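Local coordinates for hypothetical protein VC0802 (Vibrio cholerae, PDB 1ZVP) that is of unknown function, possibly linked to transport, and carries two ACT-family domains of the kind that often bind small regulatory ligands in relatives, at residues Ser72-Thr77 with Gln121-Ala126; Gln13-Glu18 with Thr88-Thr93; Ser34-Leu39 with Glu49-Val54. All blocks are in the same frame, centred on the assembly; numbering follows the deposited sequence.

Contacts 1 and 2, their centres about 9 Å apart, serve the same four-stranded antiparallel sheet, to which both ACT-family regions contribute strands: strand 71-76 takes helix 120-127 in contact 1, while in contact 2 helix 87-96 meets the turn leading into the neighbouring strand 17-19. Both are buried and apolar where their segments touch, aliphatic in contact 1 and with a methionine thioether in contact 2, and Leu76 packs on Phe91 between them. Contact 3, about 26 Å from contact 1 between centres, lies on the opposite side of the chain's centre and is only partly buried. There a loop covers the three-stranded sheet through a tyrosine ring, whose hydroxyl bonds beyond the apolar packing, to Asn30 O.

Contact 1 (Ser72-Thr77 with Gln121-Ala126); sequences SLITLT and QQALQA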
loop_
_atom_site.group_PDB
_atom_site.type_symbol
_atom_site.label_atom_id
_atom_site.label_comp_id
_atom_site.label_asym_id
_atom_site.label_seq_id
_atom_site.Cartn_x
_atom_site.Cartn_y
_atom_site.Cartn_z
ATOM N N SER D 72 -14.208 2.154 -0.204
ATOM C CA SER D 72 -14.155 3.353 0.610
ATOM C C SER D 72 -12.717 3.621 1.004
ATOM O O SER D 72 -11.917 2.699 1.103
ATOM C CB SER D 72 -15.011 3.188 1.849
ATOM O OG SER D 72 -16.366 3.096 1.479
ATOM N N LEU D 73 -12.391 4.888 1.209
ATOM C CA LEU D 73 -11.028 5.274 1.546
ATOM C C LEU D 73 -10.932 5.783 2.981
ATOM O O LEU D 73 -11.654 6.690 3.390
ATOM C CB LEU D 73 -10.484 6.303 0.556
ATOM C CG LEU D 73 -9.213 7.046 0.961
ATOM C CD1 LEU D 73 -8.010 6.120 1.014
ATOM C CD2 LEU D 73 -8.973 8.183 0.006
ATOM N N ILE D 74 -10.022 5.166 3.724
ATOM C CA ILE D 74 -9.756 5.485 5.113
ATOM C C ILE D 74 -8.293 5.906 5.232
ATOM O O ILE D 74 -7.399 5.210 4.774
ATOM C CB ILE D 74 -10.102 4.287 6.043
ATOM C CG1 ILE D 74 -11.623 4.060 6.047
ATOM C CG2 ILE D 74 -9.574 4.513 7.450
ATOM C CD1 ILE D 74 -12.073 2.700 6.538
ATOM N N THR D 75 -8.065 7.082 5.799
ATOM C CA THR D 75 -6.715 7.523 6.098
ATOM C C THR D 75 -6.444 7.341 7.586
ATOM O O THR D 75 -7.325 7.537 8.418
ATOM C CB THR D 75 -6.492 8.984 5.678
ATOM O OG1 THR D 75 -6.651 9.092 4.262
ATOM C CG2 THR D 75 -5.103 9.457 6.061
ATOM N N LEU D 76 -5.221 6.945 7.912
ATOM C CA LEU D 76 -4.792 6.836 9.293
ATOM C C LEU D 76 -4.085 8.119 9.662
ATOM O O LEU D 76 -3.076 8.456 9.057
ATOM C CB LEU D 76 -3.854 5.646 9.439
ATOM C CG LEU D 76 -4.450 4.258 9.641
ATOM C CD1 LEU D 76 -5.947 4.141 9.323
ATOM C CD2 LEU D 76 -3.632 3.281 8.831
ATOM N N THR D 77 -4.636 8.846 10.633
ATOM C CA THR D 77 -4.040 10.112 11.070
ATOM C C THR D 77 -2.954 9.921 12.136
ATOM O O THR D 77 -2.222 10.866 12.454
ATOM C CB THR D 77 -5.091 11.147 11.556
ATOM O OG1 THR D 77 -5.864 10.601 12.628
ATOM C CG2 THR D 77 -6.008 11.534 10.434
ATOM N N GLN D 121 -17.858 1.281 7.694
ATOM C CA GLN D 121 -18.084 1.612 9.095
ATOM C C GLN D 121 -17.411 0.607 10.037
ATOM O O GLN D 121 -16.875 1.006 11.070
ATOM C CB GLN D 121 -19.571 1.786 9.409
ATOM C CG GLN D 121 -20.220 2.971 8.700
ATOM C CD GLN D 121 -19.595 4.301 9.067
ATOM O OE1 GLN D 121 -19.291 4.550 10.234
ATOM N NE2 GLN D 121 -19.405 5.167 8.077
ATOM N N GLN D 122 -17.407 -0.675 9.664
ATOM C CA GLN D 122 -16.742 -1.713 10.462
ATOM C C GLN D 122 -15.234 -1.551 10.490
ATOM O O GLN D 122 -14.603 -1.866 11.500
ATOM C CB GLN D 122 -17.073 -3.126 9.984
ATOM C CG GLN D 122 -18.516 -3.534 10.156
ATOM C CD GLN D 122 -19.294 -3.486 8.841
ATOM O OE1 GLN D 122 -19.631 -4.542 8.275
ATOM N NE2 GLN D 122 -19.561 -2.262 8.333
ATOM N N ALA D 123 -14.665 -1.085 9.377
ATOM C CA ALA D 123 -13.239 -0.809 9.285
ATOM C C ALA D 123 -12.823 0.347 10.193
ATOM O O ALA D 123 -11.808 0.261 10.868
ATOM C CB ALA D 123 -12.838 -0.554 7.841
ATOM N N LEU D 124 -13.614 1.422 10.204
ATOM C CA LEU D 124 -13.474 2.506 11.180
ATOM C C LEU D 124 -13.454 2.018 12.619
ATOM O O LEU D 124 -12.597 2.424 13.404
ATOM C CB LEU D 124 -14.602 3.525 11.031
ATOM C CG LEU D 124 -14.528 4.509 9.872
ATOM C CD1 LEU D 124 -15.704 5.479 9.955
ATOM C CD2 LEU D 124 -13.185 5.253 9.851
ATOM N N GLN D 125 -14.415 1.165 12.958
ATOM C CA GLN D 125 -14.508 0.559 14.280
ATOM C C GLN D 125 -13.270 -0.261 14.641
ATOM O O GLN D 125 -12.689 -0.053 15.700
ATOM C CB GLN D 125 -15.764 -0.308 14.381
ATOM C CG GLN D 125 -17.058 0.474 14.575
ATOM C CD GLN D 125 -18.311 -0.325 14.152
ATOM O OE1 GLN D 125 -19.285 0.250 13.637
ATOM N NE2 GLN D 125 -18.282 -1.653 14.357
ATOM N N ALA D 126 -12.880 -1.190 13.770
ATOM C CA ALA D 126 -11.666 -1.979 13.949
ATOM C C ALA D 126 -10.425 -1.094 14.133
ATOM O O ALA D 126 -9.663 -1.271 15.083
ATOM C CB ALA D 126 -11.483 -2.928 12.791
#
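Ile74 meets Ala123 and Leu124 by apolar packing, and the closest approach is methyl to methyl: Ile74 CD1 lies 3.6 Å from Ala123 CB. The terminal methyl gets there because Ile74 swings its CG1 to the side opposite its own carbonyl carbon (chi1 -68°), and the chain then runs extended to CD1 (chi2 162°). With a side chain as short as alanine, the isoleucine tip comes up close to the helix backbone, and Ile74 CD1 is 4.2 Å from Leu124 N. The second apolar pair is looser. Leu124 reaches back with one branch, placing its CD2 4.3 Å from Ile74 CG1, so the ethyl arm of the isoleucine is met at its end by Ala123 and along its length by Leu124.

Backbone bonds hold each element in place: Gln125 N to Gln121 O, at 3.1 Å, is an i to i+4 bond within the helix, and Ile74 pairs with Ile113 between neighbouring strands. The contact is thus helix-on-sheet packing of the ACT alpha/beta sandwich. Strand 71-76 runs between strands 17-19 and 111-116, and Ile74 also touches Pro17, Leu19 and Leu127, joining strand 17-19 and helix 120-127.

Contact 2 (Gln13-Glu18 with Thr88-Thr93); sequences QSMSPE and TAAFAT
Met15 lies against the start of the Phe91 side chain and not on its ring. Met15 CG is 3.7 Å from Phe91 CB, and the sulfur follows, with Met15 SD 4.0 Å from the same Phe91 CB; the two side chains cross at about a right angle. Beyond the sulfur, the methionine methyl turns toward the preceding residue of the helix, leaving Met15 CE 4.4 Å from Ala90 CB, a light apolar touch. The methionine follows this course because its chain bends at chi2 and again at chi3 (98°), which turns SD and CE back toward Phe91 and Ala90.

Phe91 holds its ring back along its own helix. Its CG sits between the backbone N and the carbonyl carbon (chi1 72°), which folds the ring over the preceding turn: Thr88 O stands 3.9 Å above the plane of the Phe91 ring, over its centre. The ring then passes to the sheet, touching Leu76, Asp111 and Ile113, and to Leu127 of helix 120-127. Helix 87-96 and helix 120-127 are the helical layer of an ACT-type alpha/beta sandwich, and Met15 and Phe91 both pack on Leu76 of its sheet.

Further out, an ST turn shapes the approach to strand 17-19: Ser16 N donates to Ser14 OG over 3.2 Å, with an N-H...O angle of 156°. Met15 is also tied by backbone bonding to Leu127. On the helix, Ala89 O takes both Thr93 N and Thr93 OG1, from opposite faces of its plane, the hydroxyl at 2.6 Å from Ala89 O. That side faces the dimer partner: Ala89 packs on Thr93 of the second subunit, and Thr88 OG1 bonds to Ala102 O there.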
loop_
_atom_site.group_PDB
_atom_site.type_symbol
_atom_site.label_atom_id
_atom_site.label_comp_id
_atom_site.label_asym_id
_atom_site.label_seq_id
_atom_site.Cartn_x
_atom_site.Cartn_y
_atom_site.Cartn_z
ATOM N N GLN D 13 -3.209 0.197 20.143
ATOM C CA GLN D 13 -3.499 1.617 19.990
ATOM C C GLN D 13 -4.469 1.895 18.860
ATOM O O GLN D 13 -4.581 1.112 17.929
ATOM C CB GLN D 13 -2.219 2.370 19.703
ATOM C CG GLN D 13 -1.310 2.493 20.890
ATOM C CD GLN D 13 -0.122 3.365 20.568
ATOM O OE1 GLN D 13 -0.251 4.593 20.463
ATOM N NE2 GLN D 13 1.050 2.744 20.404
ATOM N N SER D 14 -5.154 3.028 18.947
ATOM C CA SER D 14 -6.013 3.517 17.879
ATOM C C SER D 14 -5.156 3.936 16.687
ATOM O O SER D 14 -4.042 4.460 16.865
ATOM C CB SER D 14 -6.848 4.698 18.384
ATOM O OG SER D 14 -7.712 5.197 17.379
ATOM N N MET D 15 -5.667 3.696 15.475
ATOM C CA MET D 15 -4.984 4.140 14.255
ATOM C C MET D 15 -5.457 5.526 13.848
ATOM O O MET D 15 -4.994 6.071 12.842
ATOM C CB MET D 15 -5.133 3.139 13.108
ATOM C CG MET D 15 -4.386 1.800 13.303
ATOM S SD MET D 15 -2.598 1.891 13.559
ATOM C CE MET D 15 -2.465 1.778 15.347
ATOM N N SER D 16 -6.351 6.091 14.669
ATOM C CA SER D 16 -7.017 7.369 14.415
ATOM C C SER D 16 -7.582 7.482 12.987
ATOM O O SER D 16 -7.225 8.404 12.250
ATOM C CB SER D 16 -6.086 8.546 14.746
ATOM O OG SER D 16 -5.890 8.665 16.147
ATOM N N PRO D 17 -8.471 6.541 12.598
ATOM C CA PRO D 17 -8.952 6.493 11.217
ATOM C C PRO D 17 -9.932 7.608 10.850
ATOM O O PRO D 17 -10.639 8.139 11.708
ATOM C CB PRO D 17 -9.649 5.137 11.147
ATOM C CG PRO D 17 -10.138 4.913 12.506
ATOM C CD PRO D 17 -9.078 5.473 13.411
ATOM N N GLU D 18 -9.962 7.967 9.574
ATOM C CA GLU D 18 -10.952 8.900 9.086
ATOM C C GLU D 18 -11.468 8.461 7.733
ATOM O O GLU D 18 -10.684 8.119 6.850
ATOM C CB GLU D 18 -10.389 10.317 9.030
ATOM C CG GLU D 18 -8.983 10.399 8.523
ATOM C CD GLU D 18 -8.549 11.808 8.222
ATOM O OE1 GLU D 18 -7.601 11.974 7.418
ATOM O OE2 GLU D 18 -9.145 12.751 8.785
ATOM N N THR D 88 2.261 -1.197 9.831
ATOM C CA THR D 88 1.480 -1.917 8.826
ATOM C C THR D 88 0.895 -3.187 9.414
ATOM O O THR D 88 -0.271 -3.500 9.175
ATOM C CB THR D 88 2.292 -2.221 7.563
ATOM O OG1 THR D 88 2.817 -0.992 7.043
ATOM C CG2 THR D 88 1.407 -2.859 6.511
ATOM N N ALA D 89 1.710 -3.905 10.187
ATOM C CA ALA D 89 1.263 -5.091 10.896
ATOM C C ALA D 89 0.091 -4.769 11.838
ATOM O O ALA D 89 -0.905 -5.498 11.860
ATOM C CB ALA D 89 2.423 -5.720 11.643
ATOM N N ALA D 90 0.202 -3.667 12.585
ATOM C CA ALA D 90 -0.841 -3.211 13.523
ATOM C C ALA D 90 -2.184 -2.967 12.856
ATOM O O ALA D 90 -3.168 -3.595 13.234
ATOM C CB ALA D 90 -0.391 -1.967 14.284
ATOM N N PHE D 91 -2.230 -2.080 11.859
ATOM C CA PHE D 91 -3.501 -1.790 11.192
ATOM C C PHE D 91 -4.063 -2.939 10.361
ATOM O O PHE D 91 -5.274 -3.180 10.391
ATOM C CB PHE D 91 -3.544 -0.422 10.472
ATOM C CG PHE D 91 -2.739 -0.324 9.209
ATOM C CD1 PHE D 91 -1.586 0.446 9.173
ATOM C CD2 PHE D 91 -3.165 -0.925 8.032
ATOM C CE1 PHE D 91 -0.847 0.575 7.993
ATOM C CE2 PHE D 91 -2.434 -0.806 6.862
ATOM C CZ PHE D 91 -1.280 -0.048 6.839
ATOM N N ALA D 92 -3.183 -3.657 9.656
ATOM C CA ALA D 92 -3.558 -4.839 8.898
ATOM C C ALA D 92 -4.148 -5.930 9.790
ATOM O O ALA D 92 -5.126 -6.585 9.405
ATOM C CB ALA D 92 -2.374 -5.363 8.109
ATOM N N THR D 93 -3.554 -6.123 10.970
ATOM C CA THR D 93 -4.063 -7.064 11.976
ATOM C C THR D 93 -5.431 -6.675 12.539
ATOM O O THR D 93 -6.294 -7.544 12.698
ATOM C CB THR D 93 -3.072 -7.247 13.151
ATOM O OG1 THR D 93 -1.862 -7.794 12.653
ATOM C CG2 THR D 93 -3.620 -8.198 14.206
#

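Contact 3 (Ser34-Leu39 with Glu49-Val54); sequences SDYLSL and EGLTLV
Both Tyr36 and Leu53 turn CG away from their own carbonyl carbon (chi1 -63° and -58°), which sends the tyrosine ring toward the sheet and the leucine branch toward the loop. The two side chains meet crosswise, at about a right angle. One methyl does the touching: Leu53 CD1 is 3.8 Å from Tyr36 CD1, and it also lies 3.9 Å from Tyr36 CB, so it nestles where the ring joins its stem. On the same side of the ring plane, at the other ortho carbon, Leu51 adds a looser apolar touch, its CD2 4.2 Å from Tyr36 CD2; both leucine methyls come at the ring obliquely.

Leu51 and Leu53, two apart on strand 50-56, project toward the same side of the antiparallel sheet formed with strands 24-29 and 43-47. This is the sheet of the first ACT-family region, and the loop carrying Tyr36 links strands 24-29 and 43-47 while packing on the strand between them.

Leu39 stands at the edge of the Tyr36 ring, with CD1 in its plane, and comes within 4.3 Å of Leu53 CD1 through that same Leu39 CD1. The short 3-10 segment 37-39 brings it round: Leu39 N bonds to Tyr36 O at 2.9 Å. At the far end of the ring, Tyr36 OH is hydrogen-bonded to Asn30 O, just beyond strand 24-29, which ties the ring's polar end to the chain leaving that strand.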
loop_
_atom_site.group_PDB
_atom_site.type_symbol
_atom_site.label_atom_id
_atom_site.label_comp_id
_atom_site.label_asym_id
_atom_site.label_seq_id
_atom_site.Cartn_x
_atom_site.Cartn_y
_atom_site.Cartn_z
ATOM N N SER D 34 0.026 9.635 -19.073
ATOM C CA SER D 34 -0.354 10.883 -19.762
ATOM C C SER D 34 -1.687 10.802 -20.517
ATOM O O SER D 34 -2.387 11.805 -20.633
ATOM C CB SER D 34 0.773 11.359 -20.693
ATOM O OG SER D 34 1.447 10.266 -21.305
ATOM N N ASP D 35 -2.029 9.608 -21.006
ATOM C CA ASP D 35 -3.326 9.328 -21.641
ATOM C C ASP D 35 -4.514 9.437 -20.671
ATOM O O ASP D 35 -5.651 9.662 -21.099
ATOM C CB ASP D 35 -3.336 7.916 -22.254
ATOM C CG ASP D 35 -2.258 7.710 -23.325
ATOM O OD1 ASP D 35 -2.137 8.565 -24.233
ATOM O OD2 ASP D 35 -1.553 6.672 -23.272
ATOM N N TYR D 36 -4.250 9.272 -19.373
ATOM C CA TYR D 36 -5.317 9.112 -18.379
ATOM C C TYR D 36 -5.412 10.240 -17.349
ATOM O O TYR D 36 -6.256 10.199 -16.456
ATOM C CB TYR D 36 -5.188 7.752 -17.682
ATOM C CG TYR D 36 -5.359 6.575 -18.618
ATOM C CD1 TYR D 36 -6.624 6.045 -18.881
ATOM C CD2 TYR D 36 -4.259 5.995 -19.247
ATOM C CE1 TYR D 36 -6.790 4.963 -19.748
ATOM C CE2 TYR D 36 -4.409 4.911 -20.117
ATOM C CZ TYR D 36 -5.678 4.401 -20.365
ATOM O OH TYR D 36 -5.833 3.328 -21.219
ATOM N N LEU D 37 -4.553 11.245 -17.493
ATOM C CA LEU D 37 -4.516 12.406 -16.597
ATOM C C LEU D 37 -5.876 13.067 -16.363
ATOM O O LEU D 37 -6.176 13.479 -15.241
ATOM C CB LEU D 37 -3.514 13.443 -17.126
ATOM C CG LEU D 37 -2.134 13.639 -16.479
ATOM C CD1 LEU D 37 -1.615 12.404 -15.785
ATOM C CD2 LEU D 37 -1.133 14.128 -17.522
ATOM N N SER D 38 -6.683 13.163 -17.421
ATOM C CA SER D 38 -7.997 13.819 -17.359
ATOM C C SER D 38 -8.988 13.085 -16.458
ATOM O O SER D 38 -9.997 13.661 -16.045
ATOM C CB SER D 38 -8.593 13.981 -18.762
ATOM O OG SER D 38 -8.685 12.723 -19.409
ATOM N N LEU D 39 -8.699 11.821 -16.157
ATOM C CA LEU D 39 -9.509 11.039 -15.227
ATOM C C LEU D 39 -9.237 11.404 -13.761
ATOM O O LEU D 39 -10.033 11.071 -12.876
ATOM C CB LEU D 39 -9.293 9.538 -15.449
ATOM C CG LEU D 39 -9.702 8.936 -16.794
ATOM C CD1 LEU D 39 -9.379 7.454 -16.829
ATOM C CD2 LEU D 39 -11.176 9.168 -17.062
ATOM N N GLU D 49 2.514 -5.585 -15.668
ATOM C CA GLU D 49 1.287 -6.017 -16.335
ATOM C C GLU D 49 0.419 -4.847 -16.811
ATOM O O GLU D 49 -0.672 -5.078 -17.345
ATOM C CB GLU D 49 0.436 -6.881 -15.394
ATOM C CG GLU D 49 1.089 -8.135 -14.815
ATOM C CD GLU D 49 1.997 -7.877 -13.604
ATOM O OE1 GLU D 49 2.140 -6.709 -13.164
ATOM O OE2 GLU D 49 2.575 -8.863 -13.093
ATOM N N GLY D 50 0.869 -3.606 -16.598
ATOM C CA GLY D 50 0.096 -2.418 -16.982
ATOM C C GLY D 50 -0.103 -1.406 -15.865
ATOM O O GLY D 50 0.246 -1.660 -14.712
ATOM N N LEU D 51 -0.678 -0.259 -16.215
ATOM C CA LEU D 51 -0.884 0.846 -15.278
ATOM C C LEU D 51 -2.111 0.617 -14.423
ATOM O O LEU D 51 -3.211 0.459 -14.948
ATOM C CB LEU D 51 -1.034 2.156 -16.050
ATOM C CG LEU D 51 -1.100 3.490 -15.321
ATOM C CD1 LEU D 51 0.252 3.885 -14.744
ATOM C CD2 LEU D 51 -1.569 4.535 -16.304
ATOM N N THR D 52 -1.916 0.581 -13.106
ATOM C CA THR D 52 -3.033 0.575 -12.149
ATOM C C THR D 52 -3.502 2.010 -11.937
ATOM O O THR D 52 -2.688 2.902 -11.681
ATOM C CB THR D 52 -2.640 -0.051 -10.771
ATOM O OG1 THR D 52 -2.192 -1.401 -10.945
ATOM C CG2 THR D 52 -3.823 -0.037 -9.791
ATOM N N LEU D 53 -4.808 2.233 -12.067
ATOM C CA LEU D 53 -5.403 3.512 -11.707
ATOM C C LEU D 53 -6.401 3.283 -10.597
ATOM O O LEU D 53 -7.171 2.333 -10.654
ATOM C CB LEU D 53 -6.114 4.170 -12.898
ATOM C CG LEU D 53 -5.345 4.487 -14.190
ATOM C CD1 LEU D 53 -6.315 4.936 -15.299
ATOM C CD2 LEU D 53 -4.240 5.527 -13.969
ATOM N N VAL D 54 -6.375 4.141 -9.582
ATOM C CA VAL D 54 -7.423 4.156 -8.564
ATOM C C VAL D 54 -8.211 5.436 -8.789
ATOM O O VAL D 54 -7.665 6.529 -8.739
ATOM C CB VAL D 54 -6.878 4.049 -7.097
ATOM C CG1 VAL D 54 -8.016 3.866 -6.114
ATOM C CG2 VAL D 54 -5.919 2.895 -6.958
#